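PDB 3SQR: laccase from Botrytis aclada, which oxidises phenolic substrates with its copper ions while reducing dioxygen to water, and probably serves in lignin degradation and detoxification of lignin-derived products. Local coordinates for residues P98-I101 / N107-I110; I123-I128 / G181-N186; L389-V394 / D480-D485; W404-S409 / V449-E454. One frame throughout, in Å; residues are numbered along the deposited sequence. Where two conformers were deposited one is given.

Interaction 1 of 4, residues P98-I101 / N107-I110; sequences PAII and NLII. With NAG (2-acetamido-2-deoxy-beta-D-glucopyranose), chain C; BMA (beta-D-mannopyranose), chain B.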
# COMPACT_ATOMS: atom_id res chain seq x y z
N PRO A 98 0.89 -15.47 3.22
CA PRO A 98 0.09 -16.24 2.24
C PRO A 98 -0.65 -15.35 1.28
O PRO A 98 -1.12 -14.29 1.63
CB PRO A 98 -0.96 -16.95 3.11
CG PRO A 98 -0.48 -16.94 4.46
CD PRO A 98 0.52 -15.78 4.59
N ALA A 99 -0.78 -15.82 0.04
CA ALA A 99 -1.62 -15.12 -0.92
C ALA A 99 -3.10 -15.32 -0.60
O ALA A 99 -3.55 -16.43 -0.34
CB ALA A 99 -1.35 -15.65 -2.34
N ILE A 100 -3.84 -14.23 -0.68
CA ILE A 100 -5.25 -14.28 -0.66
C ILE A 100 -5.64 -13.95 -2.06
O ILE A 100 -5.36 -12.85 -2.57
CB ILE A 100 -5.79 -13.25 0.33
CG1 ILE A 100 -5.28 -13.63 1.71
CG2 ILE A 100 -7.33 -13.17 0.19
CD1 ILE A 100 -5.70 -12.71 2.79
N ILE A 101 -6.28 -14.94 -2.69
CA ILE A 101 -6.66 -14.85 -4.11
C ILE A 101 -8.17 -15.07 -4.16
O ILE A 101 -8.70 -16.07 -3.62
CB ILE A 101 -5.85 -15.78 -5.01
CG1 ILE A 101 -4.34 -15.47 -4.91
CG2 ILE A 101 -6.32 -15.69 -6.53
CD1 ILE A 101 -3.34 -16.43 -5.76
N ASN A 107 -16.93 -12.91 -1.42
CA ASN A 107 -16.97 -12.47 -0.01
C ASN A 107 -15.84 -13.17 0.65
O ASN A 107 -15.75 -14.37 0.50
CB ASN A 107 -18.32 -12.81 0.59
CG ASN A 107 -19.43 -12.00 -0.04
OD1 ASN A 107 -19.37 -10.79 -0.07
ND2 ASN A 107 -20.45 -12.67 -0.59
N LEU A 108 -14.99 -12.40 1.34
CA LEU A 108 -13.85 -12.91 2.07
C LEU A 108 -14.22 -12.96 3.54
O LEU A 108 -14.77 -12.01 4.08
CB LEU A 108 -12.62 -12.06 1.85
CG LEU A 108 -12.26 -11.82 0.38
CD1 LEU A 108 -10.84 -11.19 0.26
CD2 LEU A 108 -12.44 -13.07 -0.52
N ILE A 109 -13.86 -14.06 4.17
CA ILE A 109 -13.88 -14.22 5.63
C ILE A 109 -12.46 -14.54 6.04
O ILE A 109 -11.94 -15.60 5.67
CB ILE A 109 -14.80 -15.35 6.00
CG1 ILE A 109 -16.21 -15.07 5.48
CG2 ILE A 109 -14.81 -15.52 7.53
CD1 ILE A 109 -17.16 -16.21 5.73
N ILE A 110 -11.81 -13.63 6.76
CA ILE A 110 -10.41 -13.82 7.09
C ILE A 110 -10.26 -13.76 8.60
O ILE A 110 -10.36 -12.73 9.19
CB ILE A 110 -9.52 -12.80 6.46
CG1 ILE A 110 -9.84 -12.72 4.94
CG2 ILE A 110 -8.02 -13.11 6.82
CD1 ILE A 110 -9.34 -11.49 4.22
C1 NAG C . 2.43 -17.07 -5.98
C2 NAG C . 1.59 -17.97 -5.09
C3 NAG C . 0.70 -18.93 -5.89
C4 NAG C . -0.05 -18.20 -7.00
C5 NAG C . 0.87 -17.25 -7.77
C6 NAG C . 0.11 -16.47 -8.85
C7 NAG C . 2.39 -18.39 -2.83
C8 NAG C . 3.28 -19.15 -1.90
N2 NAG C . 2.42 -18.71 -4.13
O3 NAG C . -0.24 -19.55 -5.02
O4 NAG C . -0.47 -19.21 -7.90
O5 NAG C . 1.57 -16.37 -6.88
O6 NAG C . -0.52 -15.32 -8.31
O7 NAG C . 1.67 -17.47 -2.41
C1 BMA B . -1.89 -19.42 -7.99
C2 BMA B . -2.21 -20.28 -9.22
C3 BMA B . -3.75 -20.47 -9.32
C4 BMA B . -4.31 -21.03 -8.00
C5 BMA B . -3.75 -20.26 -6.79
C6 BMA B . -4.10 -20.95 -5.48
O2 BMA B . -1.44 -21.45 -9.02
O3 BMA B . -4.22 -21.18 -10.46
O4 BMA B . -5.72 -20.91 -8.02
O5 BMA B . -2.34 -20.09 -6.84
O6 BMA B . -3.35 -22.16 -5.35
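Ile100 packs on Leu108 and Ile110 across the two sheets of its domain. Its CB points toward segment 107-110, and the two branches then part. CG2 goes to Leu108, with Ile100 CG2 lying 4.0 Å from Leu108 CD1; the two side chains meet at a slant. CG1 carries the other branch. It lies opposite the carbonyl carbon about the CA-CB bond (chi1 -62°), and the chain beyond it is extended (chi2 179°). The branch therefore has its full length. At its end Ile100 CD1 meets Ile110 CD1 tip to tip at 4.1 Å. Both contacts are between methyl groups, so only dispersion and the exclusion of water hold them.

The residues on either side of Ile100 meet sugar. Ala99 CB is 3.5 Å from O7 of the N-acetylglucosamine. Ile101 points away from segment 107-110, and its CD1 is 3.9 Å from C4 of that sugar and equally far from O5 of the mannose. The segment thus touches both the core and a glycan.

In the fold, the contact joins the two sheets of the first cupredoxin domain, a beta sandwich. Strand 100-103 is at the edge of one sheet, where Ile100 pairs through its backbone with Pro182 and Ile184. Strand 107-114 belongs to the other, between strands 67-79 and 152-158. Trp125, from strand 123-125, packs on both Ile100 and Ile110.

Interaction 2 of 4, residues I123-I128 / G181-N186; sequences IHWHGI and GPLIIN. With CU (copper (II) ion), chain F.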
# COMPACT_ATOMS: atom_id res chain seq x y z
N ILE A 123 -5.19 -5.59 10.80
CA ILE A 123 -4.81 -5.89 9.42
C ILE A 123 -5.68 -5.12 8.48
O ILE A 123 -6.91 -5.25 8.53
CB ILE A 123 -4.94 -7.37 9.11
CG1 ILE A 123 -4.24 -8.20 10.16
CG2 ILE A 123 -4.38 -7.71 7.64
CD1 ILE A 123 -2.82 -7.87 10.52
N HIS A 124 -5.02 -4.36 7.60
CA HIS A 124 -5.64 -3.56 6.59
C HIS A 124 -5.48 -4.24 5.19
O HIS A 124 -4.50 -4.83 4.86
CB HIS A 124 -5.03 -2.16 6.57
CG HIS A 124 -5.44 -1.33 5.41
ND1 HIS A 124 -6.75 -0.91 5.22
CD2 HIS A 124 -4.72 -0.77 4.40
CE1 HIS A 124 -6.82 -0.22 4.09
NE2 HIS A 124 -5.60 -0.10 3.59
N TRP A 125 -6.53 -4.09 4.42
CA TRP A 125 -6.66 -4.71 3.08
C TRP A 125 -6.52 -3.53 2.14
O TRP A 125 -7.44 -2.71 1.99
CB TRP A 125 -8.01 -5.46 3.00
CG TRP A 125 -8.30 -6.15 4.30
CD1 TRP A 125 -9.03 -5.64 5.37
CD2 TRP A 125 -7.78 -7.39 4.74
NE1 TRP A 125 -8.97 -6.51 6.40
CE2 TRP A 125 -8.17 -7.56 6.07
CE3 TRP A 125 -6.91 -8.35 4.16
CZ2 TRP A 125 -7.77 -8.62 6.82
CZ3 TRP A 125 -6.50 -9.42 4.92
CH2 TRP A 125 -6.95 -9.57 6.25
N HIS A 126 -5.30 -3.37 1.61
CA HIS A 126 -4.93 -2.12 1.00
C HIS A 126 -5.77 -1.81 -0.23
O HIS A 126 -5.81 -2.54 -1.19
CB HIS A 126 -3.41 -2.01 0.79
CG HIS A 126 -3.02 -0.69 0.28
ND1 HIS A 126 -2.14 0.13 0.92
CD2 HIS A 126 -3.35 -0.06 -0.88
CE1 HIS A 126 -1.96 1.22 0.21
NE2 HIS A 126 -2.72 1.15 -0.87
N GLY A 127 -6.34 -0.62 -0.23
CA GLY A 127 -7.09 -0.12 -1.34
C GLY A 127 -8.49 -0.70 -1.45
O GLY A 127 -9.23 -0.34 -2.35
N ILE A 128 -8.85 -1.57 -0.50
CA ILE A 128 -10.13 -2.19 -0.53
C ILE A 128 -11.14 -1.18 -0.03
O ILE A 128 -11.02 -0.69 1.06
CB ILE A 128 -10.17 -3.53 0.28
CG1 ILE A 128 -9.20 -4.56 -0.38
CG2 ILE A 128 -11.57 -4.16 0.24
CD1 ILE A 128 -9.51 -4.94 -1.88
N GLY A 181 1.16 -9.37 2.83
CA GLY A 181 1.01 -10.44 1.85
C GLY A 181 0.25 -9.92 0.68
O GLY A 181 -0.25 -8.76 0.71
N PRO A 182 0.21 -10.70 -0.40
CA PRO A 182 -0.48 -10.26 -1.59
C PRO A 182 -1.98 -10.55 -1.50
O PRO A 182 -2.38 -11.58 -0.98
CB PRO A 182 0.16 -11.10 -2.69
CG PRO A 182 0.58 -12.37 -2.04
CD PRO A 182 0.86 -12.01 -0.56
N LEU A 183 -2.79 -9.64 -2.05
CA LEU A 183 -4.19 -9.86 -2.20
C LEU A 183 -4.53 -9.60 -3.66
O LEU A 183 -4.45 -8.46 -4.10
CB LEU A 183 -4.93 -8.86 -1.31
CG LEU A 183 -6.46 -8.77 -1.42
CD1 LEU A 183 -7.21 -10.04 -1.35
CD2 LEU A 183 -6.94 -7.84 -0.22
N ILE A 184 -4.82 -10.65 -4.38
CA ILE A 184 -5.04 -10.63 -5.83
C ILE A 184 -6.48 -10.95 -6.05
O ILE A 184 -6.97 -11.99 -5.57
CB ILE A 184 -4.16 -11.63 -6.54
CG1 ILE A 184 -2.72 -11.17 -6.43
CG2 ILE A 184 -4.46 -11.66 -7.99
CD1 ILE A 184 -1.67 -12.20 -6.97
N ILE A 185 -7.17 -10.07 -6.76
CA ILE A 185 -8.58 -10.26 -7.06
C ILE A 185 -8.68 -10.39 -8.60
O ILE A 185 -8.40 -9.46 -9.32
CB ILE A 185 -9.49 -9.15 -6.50
CG1 ILE A 185 -9.24 -8.96 -4.97
CG2 ILE A 185 -10.98 -9.46 -6.79
CD1 ILE A 185 -9.56 -7.50 -4.48
N ASN A 186 -9.06 -11.57 -9.04
CA ASN A 186 -9.15 -11.78 -10.49
C ASN A 186 -10.35 -11.10 -11.04
O ASN A 186 -11.38 -10.90 -10.40
CB ASN A 186 -9.05 -13.23 -10.87
CG ASN A 186 -7.64 -13.76 -10.65
OD1 ASN A 186 -6.64 -13.31 -11.28
ND2 ASN A 186 -7.56 -14.66 -9.75
CU CU F . -1.20 0.12 2.66
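Leu183 and Ile128 are brought together by their torsions. In Leu183, CG lies opposite the backbone N (chi1 173°), which sends the side chain toward the turn after strand 123-125. In Ile128, chi1 of -63° and chi2 of -60° carry CD1 out toward Ile185. The first segment carries the His-X-His motif of multicopper oxidases, His124-Trp125-His126, in a cupredoxin sheet. Strand 163-169 lies between the two segments in that sheet, so they meet by side chains alone.

Leu183 CD2 touches two residues. It is 4.0 Å from Ile128 CG1 and 4.1 Å from Trp125 CB, and it sits at the edge of the indole, near the ring plane. Further along, Ile128 CD1 and Ile185 CD1 meet tip to tip at 3.6 Å, which is close packing. Ile123 CG2 lies above one indole face, toward the rim.

Residues 125-128 form a type II turn, closed by Ile128 N donating to Trp125 O (3.1 Å). Gly127 takes the positive phi usual at its third position. The turn puts Ile128 in the core while His126 points to the copper cluster. His124 probably serves the type 2 copper, as in relatives. His126 shares a type 3 copper with His168 and His527. Its ND1 binds the metal at 2.0 Å, and its NE2 is hydrogen-bonded to Asp500 OD1.

Interaction 3 of 4, residues L389-V394 / D480-D485; sequences LVDEQV and DVFNSD. With NAG (2-acetamido-2-deoxy-beta-D-glucopyranose), chain I.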
# COMPACT_ATOMS: atom_id res chain seq x y z
N LEU A 389 -13.90 22.12 -1.46
CA LEU A 389 -12.45 22.01 -1.38
C LEU A 389 -11.98 22.05 0.06
O LEU A 389 -12.35 22.92 0.85
CB LEU A 389 -11.80 23.12 -2.19
CG LEU A 389 -10.30 22.84 -2.39
CD1 LEU A 389 -9.82 23.21 -3.78
CD2 LEU A 389 -9.52 23.48 -1.27
N VAL A 390 -11.16 21.10 0.45
CA VAL A 390 -10.59 21.12 1.77
C VAL A 390 -9.10 21.22 1.57
O VAL A 390 -8.54 20.50 0.78
CB VAL A 390 -10.92 19.84 2.54
CG1 VAL A 390 -10.05 19.69 3.77
CG2 VAL A 390 -12.44 19.81 2.93
N ASP A 391 -8.46 22.12 2.31
CA ASP A 391 -7.04 22.36 2.14
C ASP A 391 -6.36 22.05 3.45
O ASP A 391 -6.79 22.47 4.53
CB ASP A 391 -6.73 23.82 1.71
CG ASP A 391 -5.20 24.12 1.73
OD1 ASP A 391 -4.53 23.72 0.78
OD2 ASP A 391 -4.68 24.70 2.71
N GLU A 392 -5.28 21.29 3.36
CA GLU A 392 -4.48 21.00 4.51
C GLU A 392 -3.00 21.07 4.14
O GLU A 392 -2.62 20.89 2.99
CB GLU A 392 -4.86 19.65 5.10
CG GLU A 392 -6.27 19.74 5.80
CD GLU A 392 -6.46 18.74 6.83
OE1 GLU A 392 -6.14 17.55 6.58
OE2 GLU A 392 -6.98 19.13 7.90
N GLN A 393 -2.22 21.37 5.15
CA GLN A 393 -0.82 21.72 4.98
C GLN A 393 0.06 20.92 5.88
O GLN A 393 -0.10 20.90 7.11
CB GLN A 393 -0.61 23.22 5.23
CG GLN A 393 -1.53 24.07 4.36
CD GLN A 393 -1.39 25.54 4.67
OE1 GLN A 393 -1.01 25.92 5.77
NE2 GLN A 393 -1.67 26.35 3.72
N VAL A 394 1.05 20.30 5.26
CA VAL A 394 2.01 19.50 5.99
C VAL A 394 3.20 20.34 6.41
O VAL A 394 3.81 21.02 5.61
CB VAL A 394 2.47 18.31 5.16
CG1 VAL A 394 3.38 17.38 5.97
CG2 VAL A 394 1.22 17.52 4.66
N ASP A 480 4.70 22.84 -7.23
CA ASP A 480 4.61 24.29 -7.05
C ASP A 480 3.80 24.56 -5.83
O ASP A 480 3.28 23.64 -5.17
CB ASP A 480 4.05 24.98 -8.30
CG ASP A 480 4.65 26.42 -8.50
OD1 ASP A 480 5.22 27.06 -7.56
OD2 ASP A 480 4.50 26.93 -9.62
N VAL A 481 3.72 25.83 -5.49
CA VAL A 481 2.98 26.29 -4.34
C VAL A 481 1.51 26.36 -4.75
O VAL A 481 1.18 26.93 -5.80
CB VAL A 481 3.54 27.64 -3.87
CG1 VAL A 481 2.62 28.34 -2.88
CG2 VAL A 481 4.97 27.40 -3.21
N PHE A 482 0.63 25.83 -3.90
CA PHE A 482 -0.81 25.87 -4.13
C PHE A 482 -1.26 27.29 -3.89
O PHE A 482 -0.96 27.89 -2.85
CB PHE A 482 -1.53 25.02 -3.13
CG PHE A 482 -3.04 25.00 -3.31
CD1 PHE A 482 -3.57 24.49 -4.44
CD2 PHE A 482 -3.87 25.48 -2.33
CE1 PHE A 482 -4.96 24.42 -4.57
CE2 PHE A 482 -5.25 25.39 -2.47
CZ PHE A 482 -5.76 24.90 -3.59
N ASN A 483 -2.03 27.79 -4.85
CA ASN A 483 -2.67 29.12 -4.75
C ASN A 483 -4.16 28.87 -4.77
O ASN A 483 -4.69 28.47 -5.82
CB ASN A 483 -2.26 29.92 -5.98
CG ASN A 483 -2.87 31.31 -6.00
OD1 ASN A 483 -4.02 31.50 -5.64
ND2 ASN A 483 -2.07 32.28 -6.43
N SER A 484 -4.82 29.08 -3.64
CA SER A 484 -6.25 28.75 -3.52
C SER A 484 -7.12 29.50 -4.50
O SER A 484 -8.19 29.01 -4.83
CB SER A 484 -6.74 28.93 -2.09
OG SER A 484 -6.48 30.27 -1.63
N ASP A 485 -6.66 30.65 -5.00
CA ASP A 485 -7.41 31.41 -6.04
C ASP A 485 -7.13 31.03 -7.47
O ASP A 485 -7.94 31.35 -8.33
CB ASP A 485 -7.13 32.91 -5.98
CG ASP A 485 -7.38 33.52 -4.62
OD1 ASP A 485 -8.41 33.20 -3.99
OD2 ASP A 485 -6.54 34.36 -4.21
C1 NAG I . -5.58 24.42 7.13
C2 NAG I . -7.06 24.67 6.88
C3 NAG I . -7.21 25.55 5.65
C4 NAG I . -6.40 26.82 5.81
C5 NAG I . -4.93 26.42 5.99
C6 NAG I . -4.01 27.65 6.10
C7 NAG I . -8.70 22.95 7.57
C8 NAG I . -9.47 21.70 7.23
N2 NAG I . -7.86 23.43 6.68
O3 NAG I . -8.57 25.85 5.55
O4 NAG I . -6.51 27.58 4.62
O5 NAG I . -4.90 25.68 7.20
O6 NAG I . -4.46 28.39 7.22
O7 NAG I . -8.89 23.47 8.67
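The extended backbone carrying Leu389 and Asp391 runs beside the irregular loop of Phe482, with the CA atoms of Asp391 and Ser484 8.6 Å apart. Alternate strand residues, Leu389 and Asp391, direct their side chains at the loop. Phe482 points toward the strand and touches both, its CG opposite the backbone N (chi1 -179°). Asp391 and Phe482 lie alongside, pointing opposite ways. The carboxylate and ring planes are only 9° apart, and Asp391 OD1 comes within 3.6 Å of Phe482 CD2 from an oblique position. Leu389 CD1 makes a looser contact with Phe482 CZ at 4.4 Å. The ring also meets Tyr509 edge-to-face.

Asp391 works in two other directions. Its OD1 lies close to the carboxylate of Glu454, so one of the two acids may be protonated. Its backbone O accepts a hydrogen bond from N2 of the N-acetylglucosamine at 2.6 Å, and Gln393 OE1 lies 3.5 Å from C6 of the same sugar.

The loop is shaped from within. Asn483 OD1 takes the N-H of Asp485 in the plane of its carbonyl group, at 2.8 Å, and Ser484 N lies above one face of the Phe482 ring, toward the rim. The bond to Asp485 makes an Asx turn. The whole is a loop laid by one aromatic residue against a strand of the third cupredoxin sandwich, beside an N-linked sugar and away from the copper sites.

Interaction 4 of 4, residues W404-S409 / V449-E454; sequences WTINSS and VVYVIE. With NAG (2-acetamido-2-deoxy-beta-D-glucopyranose), chain I.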
# COMPACT_ATOMS: atom_id res chain seq x y z
N TRP A 404 5.43 14.99 12.09
CA TRP A 404 4.80 15.71 10.99
C TRP A 404 3.46 16.26 11.48
O TRP A 404 2.77 15.60 12.28
CB TRP A 404 4.55 14.77 9.79
CG TRP A 404 5.76 14.10 9.29
CD1 TRP A 404 6.20 12.88 9.66
CD2 TRP A 404 6.76 14.64 8.41
NE1 TRP A 404 7.37 12.59 9.02
CE2 TRP A 404 7.75 13.64 8.25
CE3 TRP A 404 6.92 15.87 7.75
CZ2 TRP A 404 8.88 13.82 7.49
CZ3 TRP A 404 8.05 16.04 6.96
CH2 TRP A 404 9.01 15.02 6.84
N THR A 405 3.04 17.40 10.93
CA THR A 405 1.79 17.97 11.29
C THR A 405 0.99 18.27 10.05
O THR A 405 1.52 18.52 8.99
CB THR A 405 1.99 19.28 12.12
OG1 THR A 405 2.71 20.19 11.28
CG2 THR A 405 2.78 19.00 13.45
N ILE A 406 -0.31 18.20 10.23
CA ILE A 406 -1.31 18.57 9.25
C ILE A 406 -2.14 19.67 9.89
O ILE A 406 -2.80 19.45 10.92
CB ILE A 406 -2.24 17.41 8.98
CG1 ILE A 406 -1.40 16.16 8.68
CG2 ILE A 406 -3.18 17.77 7.80
CD1 ILE A 406 -1.23 15.90 7.24
N ASN A 407 -2.07 20.83 9.29
CA ASN A 407 -2.56 22.06 9.90
C ASN A 407 -2.24 22.13 11.35
O ASN A 407 -3.11 22.29 12.21
CB ASN A 407 -4.05 22.16 9.64
CG ASN A 407 -4.32 22.78 8.35
OD1 ASN A 407 -3.71 22.45 7.35
ND2 ASN A 407 -5.26 23.71 8.33
N SER A 408 -0.95 21.99 11.61
CA SER A 408 -0.36 22.12 12.94
C SER A 408 -0.60 21.04 13.90
O SER A 408 -0.09 21.14 15.01
CB SER A 408 -0.67 23.51 13.55
OG SER A 408 -0.66 24.48 12.50
N SER A 409 -1.24 19.94 13.51
CA SER A 409 -1.53 18.87 14.45
C SER A 409 -0.94 17.55 13.94
O SER A 409 -1.17 17.15 12.82
CB SER A 409 -3.05 18.72 14.63
OG SER A 409 -3.34 17.60 15.41
N VAL A 449 -15.62 15.84 -2.84
CA VAL A 449 -14.63 16.61 -2.14
C VAL A 449 -13.33 16.62 -2.93
O VAL A 449 -12.99 15.58 -3.49
CB VAL A 449 -14.38 16.12 -0.70
CG1 VAL A 449 -14.00 14.64 -0.66
CG2 VAL A 449 -13.27 16.95 -0.07
N VAL A 450 -12.71 17.79 -3.07
CA VAL A 450 -11.31 17.89 -3.51
C VAL A 450 -10.50 18.21 -2.26
O VAL A 450 -10.76 19.17 -1.50
CB VAL A 450 -11.05 18.91 -4.58
CG1 VAL A 450 -9.50 19.13 -4.77
CG2 VAL A 450 -11.68 18.50 -5.87
N TYR A 451 -9.56 17.32 -1.97
CA TYR A 451 -8.73 17.45 -0.82
C TYR A 451 -7.36 17.82 -1.35
O TYR A 451 -6.78 17.10 -2.19
CB TYR A 451 -8.65 16.13 -0.04
CG TYR A 451 -7.73 16.17 1.13
CD1 TYR A 451 -8.05 16.86 2.28
CD2 TYR A 451 -6.51 15.48 1.10
CE1 TYR A 451 -7.22 16.87 3.36
CE2 TYR A 451 -5.67 15.51 2.18
CZ TYR A 451 -6.02 16.20 3.31
OH TYR A 451 -5.16 16.21 4.39
N VAL A 452 -6.87 18.97 -0.92
CA VAL A 452 -5.57 19.46 -1.36
C VAL A 452 -4.65 19.34 -0.16
O VAL A 452 -4.89 19.90 0.87
CB VAL A 452 -5.59 20.97 -1.84
CG1 VAL A 452 -4.16 21.41 -2.20
CG2 VAL A 452 -6.44 21.15 -3.10
N ILE A 453 -3.55 18.63 -0.34
CA ILE A 453 -2.59 18.52 0.72
C ILE A 453 -1.30 19.14 0.17
O ILE A 453 -0.85 18.84 -0.94
CB ILE A 453 -2.39 17.07 1.20
CG1 ILE A 453 -1.40 17.07 2.37
CG2 ILE A 453 -2.03 16.14 0.03
CD1 ILE A 453 -1.36 15.76 3.16
N GLU A 454 -0.80 20.09 0.93
CA GLU A 454 0.35 20.90 0.58
C GLU A 454 1.54 20.53 1.38
O GLU A 454 1.47 20.33 2.60
CB GLU A 454 0.05 22.36 0.88
CG GLU A 454 -1.10 22.93 0.14
CD GLU A 454 -1.21 24.41 0.45
OE1 GLU A 454 -0.18 25.10 0.32
OE2 GLU A 454 -2.31 24.82 0.86
C1 NAG I . -5.58 24.42 7.13
C2 NAG I . -7.06 24.67 6.88
C3 NAG I . -7.21 25.55 5.65
C4 NAG I . -6.40 26.82 5.81
C5 NAG I . -4.93 26.42 5.99
C6 NAG I . -4.01 27.65 6.10
C7 NAG I . -8.70 22.95 7.57
C8 NAG I . -9.47 21.70 7.23
N2 NAG I . -7.86 23.43 6.68
O3 NAG I . -8.57 25.85 5.55
O4 NAG I . -6.51 27.58 4.62
O5 NAG I . -4.90 25.68 7.20
O6 NAG I . -4.46 28.39 7.22
O7 NAG I . -8.89 23.47 8.67
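Ile406 lies against Ile453 and the end of Tyr451. Its CG2 is 4.2 Å from Tyr451 OH, and its CD1 is 4.1 Å from Ile453 CD1. The two isoleucine side chains cross at about a right angle. Ile406 was deposited in two conformers, so its contacts are those of one of them and are somewhat doubtful. Ile453 holds CG1 opposite the backbone N (chi1 -177°), which leads its CD1 out toward Ile406.

The segments lie in one sheet of the third cupredoxin domain, with strand 387-398 between strands 402-406 and 448-455. Side chains therefore meet over that middle strand, where Val394 packs on Ile453 and Glu392 on Ile406. The Tyr451 hydroxyl has its polar partner there, a hydrogen bond with Glu392 OE1, and its ring meets Phe540 edge-to-face.

After Ile406 the chain makes a type I' turn to Ser409. Ile406 N donates to Ser409 O at 2.9 Å, and Ser409 N returns a bond to Ile406 O at 3.1 Å. Asn407 lies in this turn and begins an Asn-X-Ser glycosylation sequon. Its ND2 is joined to C1 of the N-acetylglucosamine by a 1.4 Å covalent bond. Its OD1 accepts from Gln393 N, which helps fix the rotation of the amide. The type 1 copper ligand His463 is about 7 Å from Ile453, side chain to side chain. The chemistry is thus divided: undirected contacts of isoleucine methyls lie in the interior, with Ile453 toward the copper side, while directed bonds hold the turn and its sugar.

In the fold
Interactions 1 and 2 belong to the first cupredoxin domain, with centres 8 Å apart. They share a sheet in which strands 100-103 and 180-186 are neighbours. Interactions 3 and 4 form a second pair, also 8 Å apart, in a sheet containing strands 387-398, 402-406 and 448-455, and they share a sugar. Along the chain, 1 closes before 2 opens, and both precede the other pair; 4 is nested in the loop closed by 3. The centres of 1 and 4 are 34 Å apart, on opposite sides of the chain's centre. The first pair thus lies in the domain that supplies His126, and probably His124, to the copper cluster, the second in the domain that holds the type 1 copper.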